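Local coordinates for odorant binding protein ASP5 (Apis mellifera, PDB 3R72), which probably carries small hydrophobic odorants in the antennae of the honeybee, holding them in a pocket inside a disulfide-braced helical fold, at residues D31-R35 and K118-P122; L44-T49 and D100-Y105. All coordinates share one frame. Numbering follows the deposited sequence.

Contact 1 (D31-R35 and K118-P122). With NBB (N-butyl-benzenesulfonamide), chain C; NBB (N-butyl-benzenesulfonamide), chain B.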
loop_
_atom_site.group_PDB
_atom_site.type_symbol
_atom_site.label_atom_id
_atom_site.label_comp_id
_atom_site.label_asym_id
_atom_site.label_seq_id
_atom_site.Cartn_x
_atom_site.Cartn_y
_atom_site.Cartn_z
ATOM N N ASP A 31 1.230 4.735 -10.932
ATOM C CA ASP A 31 1.191 3.494 -11.706
ATOM C C ASP A 31 2.565 2.858 -11.904
ATOM O O ASP A 31 2.679 1.642 -12.084
ATOM C CB ASP A 31 0.588 3.734 -13.092
ATOM C CG ASP A 31 -0.903 3.857 -13.078
ATOM O OD1 ASP A 31 -1.557 3.235 -12.215
ATOM O OD2 ASP A 31 -1.412 4.554 -13.983
ATOM N N GLY A 32 3.608 3.670 -11.859
ATOM C CA GLY A 32 4.954 3.152 -12.015
ATOM C C GLY A 32 5.350 2.150 -10.949
ATOM O O GLY A 32 6.145 1.248 -11.208
ATOM N N MET A 33 4.807 2.272 -9.744
ATOM C CA MET A 33 5.165 1.343 -8.671
ATOM C C MET A 33 4.859 -0.116 -9.040
ATOM O O MET A 33 5.646 -1.015 -8.727
ATOM C CB MET A 33 4.488 1.730 -7.356
ATOM C CG MET A 33 4.979 3.071 -6.801
ATOM S SD MET A 33 4.390 3.409 -5.127
ATOM C CE MET A 33 2.632 3.672 -5.409
ATOM N N ARG A 34 3.740 -0.356 -9.722
ATOM C CA ARG A 34 3.386 -1.713 -10.125
ATOM C C ARG A 34 4.377 -2.283 -11.156
ATOM O O ARG A 34 4.523 -3.517 -11.275
ATOM C CB ARG A 34 1.947 -1.742 -10.639
ATOM C CG ARG A 34 0.898 -1.563 -9.529
ATOM C CD ARG A 34 -0.431 -1.073 -10.089
ATOM N NE ARG A 34 -1.400 -0.695 -9.056
ATOM C CZ ARG A 34 -2.631 -0.249 -9.314
ATOM N NH1 ARG A 34 -3.065 -0.123 -10.567
ATOM N NH2 ARG A 34 -3.444 0.073 -8.316
ATOM N N ARG A 35 5.056 -1.391 -11.879
ATOM C CA ARG A 35 6.110 -1.735 -12.826
ATOM C C ARG A 35 7.479 -1.832 -12.134
ATOM O O ARG A 35 8.493 -2.024 -12.798
ATOM C CB ARG A 35 6.182 -0.685 -13.961
ATOM C CG ARG A 35 4.858 -0.387 -14.686
ATOM C CD ARG A 35 5.041 0.577 -15.874
ATOM N NE ARG A 35 4.966 2.003 -15.515
ATOM C CZ ARG A 35 3.848 2.741 -15.473
ATOM N NH1 ARG A 35 2.664 2.201 -15.760
ATOM N NH2 ARG A 35 3.903 4.043 -15.137
ATOM N N LYS A 118 2.228 -10.011 -8.425
ATOM C CA LYS A 118 0.907 -9.810 -7.853
ATOM C C LYS A 118 0.754 -8.507 -7.064
ATOM O O LYS A 118 -0.335 -8.214 -6.582
ATOM C CB LYS A 118 0.531 -11.018 -6.998
ATOM C CG LYS A 118 0.577 -12.327 -7.790
ATOM C CD LYS A 118 -0.294 -13.415 -7.208
ATOM C CE LYS A 118 -0.333 -14.621 -8.143
ATOM N NZ LYS A 118 -1.240 -15.694 -7.640
ATOM N N PHE A 119 1.808 -7.706 -6.962
ATOM C CA PHE A 119 1.746 -6.436 -6.225
ATOM C C PHE A 119 0.598 -5.561 -6.686
ATOM O O PHE A 119 0.348 -5.437 -7.875
ATOM C CB PHE A 119 3.048 -5.697 -6.444
ATOM C CG PHE A 119 3.084 -4.316 -5.846
ATOM C CD1 PHE A 119 3.431 -4.097 -4.512
ATOM C CD2 PHE A 119 2.802 -3.219 -6.630
ATOM C CE1 PHE A 119 3.485 -2.804 -3.997
ATOM C CE2 PHE A 119 2.857 -1.932 -6.122
ATOM C CZ PHE A 119 3.209 -1.736 -4.810
ATOM N N PHE A 120 -0.069 -4.927 -5.722
ATOM C CA PHE A 120 -1.104 -3.928 -5.958
ATOM C C PHE A 120 -1.006 -2.867 -4.875
ATOM O O PHE A 120 -0.865 -3.193 -3.715
ATOM C CB PHE A 120 -2.485 -4.576 -5.911
ATOM C CG PHE A 120 -3.617 -3.606 -6.149
ATOM C CD1 PHE A 120 -4.079 -3.391 -7.431
ATOM C CD2 PHE A 120 -4.190 -2.891 -5.100
ATOM C CE1 PHE A 120 -5.111 -2.491 -7.669
ATOM C CE2 PHE A 120 -5.223 -1.984 -5.332
ATOM C CZ PHE A 120 -5.678 -1.785 -6.620
ATOM N N PHE A 121 -1.081 -1.608 -5.260
ATOM C CA PHE A 121 -1.207 -0.515 -4.312
ATOM C C PHE A 121 -2.226 0.453 -4.919
ATOM O O PHE A 121 -2.172 0.723 -6.110
ATOM C CB PHE A 121 0.135 0.185 -4.073
ATOM C CG PHE A 121 0.100 1.131 -2.918
ATOM C CD1 PHE A 121 0.247 0.660 -1.617
ATOM C CD2 PHE A 121 -0.153 2.476 -3.105
ATOM C CE1 PHE A 121 0.181 1.513 -0.532
ATOM C CE2 PHE A 121 -0.201 3.339 -2.030
ATOM C CZ PHE A 121 -0.040 2.853 -0.743
ATOM N N PRO A 122 -3.158 0.984 -4.115
ATOM C CA PRO A 122 -4.199 1.848 -4.686
ATOM C C PRO A 122 -3.651 3.037 -5.466
ATOM O O PRO A 122 -4.194 3.359 -6.542
ATOM C CB PRO A 122 -4.975 2.316 -3.452
ATOM C CG PRO A 122 -4.809 1.233 -2.494
ATOM C CD PRO A 122 -3.407 0.705 -2.693
ATOM O OXT PRO A 122 -2.680 3.676 -5.021
HETATM O O1S NBB C . -4.703 -2.391 -1.540
HETATM S S NBB C . -5.667 -2.951 -0.634
HETATM O O2S NBB C . -5.268 -2.897 0.743
HETATM N N10 NBB C . -5.866 -4.487 -1.028
HETATM C C11 NBB C . -6.260 -4.855 -2.377
HETATM C C12 NBB C . -5.838 -6.280 -2.710
HETATM C C13 NBB C . -6.538 -6.803 -3.956
HETATM C C14 NBB C . -6.046 -6.117 -5.206
HETATM C C4 NBB C . -7.102 -2.202 -0.783
HETATM C C5 NBB C . -7.928 -1.968 0.326
HETATM C C6 NBB C . -9.166 -1.333 0.201
HETATM C C1 NBB C . -9.608 -0.945 -1.056
HETATM C C2 NBB C . -8.807 -1.175 -2.162
HETATM C C3 NBB C . -7.566 -1.795 -2.030
HETATM O O1S NBB B . -1.742 -0.553 3.417
HETATM S S NBB B . -2.167 -1.065 2.167
HETATM O O2S NBB B . -2.800 -0.119 1.289
HETATM N N10 NBB B . -3.199 -2.246 2.480
HETATM C C11 NBB B . -2.821 -3.344 3.346
HETATM C C12 NBB B . -3.425 -4.659 2.891
HETATM C C13 NBB B . -2.839 -5.190 1.583
HETATM C C14 NBB B . -1.424 -5.686 1.786
HETATM C C4 NBB B . -0.877 -1.724 1.399
HETATM C C5 NBB B . -1.057 -2.255 0.119
HETATM C C6 NBB B . 0.012 -2.838 -0.576
HETATM C C1 NBB B . 1.279 -2.901 -0.018
HETATM C C2 NBB B . 1.482 -2.365 1.233
HETATM C C3 NBB B . 0.427 -1.789 1.937
#
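Arg34 reaches from segment 31-35 to the C-terminal tail with its side chain almost fully extended beyond an m chi1 (chi2 158°, chi3 and chi4 near 180°). Its guanidinium stacks on the Phe120 ring, centres 4.3 Å apart and planes at 23°, while NH2 donates to the backbone O of Phe121 at 2.6 Å; NE adds a weak bond to the same oxygen (3.4 Å). The opposite face of Phe120 carries the butyl end of one N-butyl-benzenesulfonamide, C14 lying 3.6 Å from CG. In this PBP/GOBP-family protein the extended C-terminal tail thus forms part of the ligand-pocket wall, where Phe121 CD1 meets C5 of the second ligand at 3.6 Å. All three phenylalanines take t rotamers, yet the alternating tail points Phe119 and Phe120 different ways. Phe119 points its CA-to-CB bond toward 31-35, its ring edge 3.8 Å (CD2) from Arg34 CG. Met33, in the mtm conformation, brings CE to 3.8 Å from Phe121 CD2. At the tip of the tail, the carboxylate of Pro122 is hydrogen-bonded to Arg16.

Contact 2 (L44-T49 and D100-Y105); sequences LQCYTT and DCQKTY
Two regular alpha-helical segments, 44-49 and 100-105, cross at +77° with axes 7.4 Å apart; Cys46 and Cys101 are the closest CA pair, at 4.5 Å. Tyr105 (chi1 t, chi2 60°) points toward 44-49 and lays one ring face over Gln45, whose CG sits 3.6 Å from the ring centroid, 25° off the normal, in a CH-pi contact. Leu44 CD2 is 3.8 Å from Tyr105 CE1, and the Tyr105 hydroxyl is hydrogen-bonded to the carbonyl O of Pro39. Gln45 (mt) sets CB 3.4 Å from Cys101 O; water 1 donates to Gln45 OE1 (2.7 Å) and accepts from Gln102 NE2 (3.0 Å), while Gln102 OE1 is hydrogen-bonded to the backbone N of Asp99. Cys101 (m) closes a disulfide with Cys46 (m), SG to SG 2.1 Å, chi3 98°. This bond is one of three that interlock the helices, the pattern of classical insect odorant-binding proteins. Thr104 (p) places its OG1 between two hydroxyls: Thr49 OG1 (chi1 -43°) is hydrogen-bonded to it at 2.7 Å, and Thr48 OG1 (p) lies 2.8 Å away. Thr48 OG1 also donates to Gln45 O within its own helix, at 2.7 Å.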
loop_
_atom_site.group_PDB
_atom_site.type_symbol
_atom_site.label_atom_id
_atom_site.label_comp_id
_atom_site.label_asym_id
_atom_site.label_seq_id
_atom_site.Cartn_x
_atom_site.Cartn_y
_atom_site.Cartn_z
ATOM N N LEU A 44 5.925 11.053 -4.181
ATOM C CA LEU A 44 5.387 9.705 -4.315
ATOM C C LEU A 44 5.400 8.996 -2.966
ATOM O O LEU A 44 4.441 8.293 -2.613
ATOM C CB LEU A 44 6.150 8.907 -5.374
ATOM C CG LEU A 44 5.658 7.485 -5.600
ATOM C CD1 LEU A 44 4.193 7.417 -5.994
ATOM C CD2 LEU A 44 6.561 6.797 -6.633
ATOM N N GLN A 45 6.466 9.198 -2.195
ATOM C CA GLN A 45 6.514 8.617 -0.860
ATOM C C GLN A 45 5.318 9.081 -0.031
ATOM O O GLN A 45 4.619 8.278 0.601
ATOM C CB GLN A 45 7.841 8.969 -0.192
ATOM C CG GLN A 45 9.030 8.331 -0.897
ATOM C CD GLN A 45 10.382 8.844 -0.481
ATOM O OE1 GLN A 45 10.510 9.818 0.255
ATOM N NE2 GLN A 45 11.417 8.171 -0.962
ATOM N N CYS A 46 5.038 10.377 -0.056
ATOM C CA CYS A 46 3.910 10.902 0.718
ATOM C C CYS A 46 2.553 10.448 0.192
ATOM O O CYS A 46 1.623 10.314 0.984
ATOM C CB CYS A 46 3.994 12.415 0.822
ATOM S SG CYS A 46 5.442 12.993 1.803
ATOM N N TYR A 47 2.449 10.153 -1.101
ATOM C CA TYR A 47 1.235 9.536 -1.633
ATOM C C TYR A 47 0.970 8.201 -0.930
ATOM O O TYR A 47 -0.169 7.900 -0.565
ATOM C CB TYR A 47 1.320 9.383 -3.161
ATOM C CG TYR A 47 0.205 8.557 -3.742
ATOM C CD1 TYR A 47 -0.993 9.131 -4.156
ATOM C CD2 TYR A 47 0.335 7.184 -3.843
ATOM C CE1 TYR A 47 -2.028 8.344 -4.648
ATOM C CE2 TYR A 47 -0.690 6.400 -4.340
ATOM C CZ TYR A 47 -1.865 6.990 -4.743
ATOM O OH TYR A 47 -2.901 6.225 -5.225
ATOM N N THR A 48 2.010 7.389 -0.747
ATOM C CA THR A 48 1.803 6.115 -0.075
ATOM C C THR A 48 1.283 6.300 1.336
ATOM O O THR A 48 0.444 5.532 1.796
ATOM C CB THR A 48 3.022 5.163 -0.117
ATOM O OG1 THR A 48 4.108 5.639 0.686
ATOM C CG2 THR A 48 3.472 4.895 -1.548
ATOM N N THR A 49 1.788 7.312 2.032
ATOM C CA THR A 49 1.306 7.594 3.371
ATOM C C THR A 49 -0.158 8.042 3.363
ATOM O O THR A 49 -0.930 7.650 4.232
ATOM C CB THR A 49 2.160 8.669 4.061
ATOM O OG1 THR A 49 3.543 8.406 3.808
ATOM C CG2 THR A 49 1.884 8.709 5.570
ATOM N N ASP A 100 7.554 9.768 7.972
ATOM C CA ASP A 100 6.441 8.848 7.721
ATOM C C ASP A 100 6.336 8.460 6.255
ATOM O O ASP A 100 6.019 7.307 5.937
ATOM C CB ASP A 100 5.110 9.439 8.165
ATOM C CG ASP A 100 4.997 9.590 9.671
ATOM O OD1 ASP A 100 5.854 9.068 10.408
ATOM O OD2 ASP A 100 4.025 10.233 10.099
ATOM N N CYS A 101 6.598 9.416 5.371
ATOM C CA CYS A 101 6.541 9.175 3.932
ATOM C C CYS A 101 7.578 8.134 3.519
ATOM O O CYS A 101 7.298 7.230 2.733
ATOM C CB CYS A 101 6.734 10.485 3.151
ATOM S SG CYS A 101 5.498 11.763 3.511
ATOM N N GLN A 102 8.791 8.289 4.020
ATOM C CA GLN A 102 9.856 7.347 3.735
ATOM C C GLN A 102 9.537 5.961 4.293
ATOM O O GLN A 102 9.756 4.961 3.621
ATOM C CB GLN A 102 11.176 7.895 4.289
ATOM C CG GLN A 102 11.624 9.134 3.538
ATOM C CD GLN A 102 12.735 9.917 4.210
ATOM O OE1 GLN A 102 12.824 10.002 5.425
ATOM N NE2 GLN A 102 13.555 10.554 3.401
ATOM N N LYS A 103 8.976 5.901 5.500
ATOM C CA LYS A 103 8.645 4.621 6.112
ATOM C C LYS A 103 7.591 3.861 5.318
ATOM O O LYS A 103 7.768 2.679 5.022
ATOM C CB LYS A 103 8.167 4.815 7.537
ATOM C CG LYS A 103 9.252 5.240 8.516
ATOM C CD LYS A 103 8.750 5.157 9.958
ATOM C CE LYS A 103 9.785 5.647 10.940
ATOM N NZ LYS A 103 9.193 6.044 12.250
ATOM N N THR A 104 6.477 4.506 4.998
ATOM C CA THR A 104 5.443 3.796 4.259
ATOM C C THR A 104 5.937 3.386 2.879
ATOM O O THR A 104 5.625 2.293 2.412
ATOM C CB THR A 104 4.109 4.567 4.167
ATOM O OG1 THR A 104 4.288 5.806 3.477
ATOM C CG2 THR A 104 3.549 4.830 5.530
ATOM N N TYR A 105 6.741 4.226 2.236
ATOM C CA TYR A 105 7.272 3.873 0.929
ATOM C C TYR A 105 8.171 2.638 1.003
ATOM O O TYR A 105 8.114 1.767 0.141
ATOM C CB TYR A 105 8.059 5.025 0.365
ATOM C CG TYR A 105 8.397 4.992 -1.111
ATOM C CD1 TYR A 105 7.416 4.952 -2.085
ATOM C CD2 TYR A 105 9.713 5.108 -1.535
ATOM C CE1 TYR A 105 7.722 5.049 -3.423
ATOM C CE2 TYR A 105 10.028 5.203 -2.874
ATOM C CZ TYR A 105 9.026 5.163 -3.806
ATOM O OH TYR A 105 9.273 5.284 -5.139
HETATM O O HOH W 1 12.874 11.145 0.504
HETATM O O HOH W 2 14.258 8.502 0.810
#

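Both segments of contact 2 lie, in sequence, between those of contact 1: the chain runs from 31-35 through 44-49 and 100-105 before ending at 118-122. Helix 27-32 is followed directly by helix 42-54, and the tail at 118-122 follows helix 100-114, so each contact brings together an early and a late part of the chain. Their centres lie about 14 Å apart, each about 9 Å from the centre of the molecule, and they touch. Pro122 OXT is 2.6 Å from Tyr47 OH, a probable hydrogen bond; Phe121 CZ packs 3.7 Å from Thr48 O, and Met33 SD 4.0 Å from Thr48 CG2. The pocket-lining tail therefore rests against helix 42-54, which the disulfide of contact 2 ties covalently to helix 100-114.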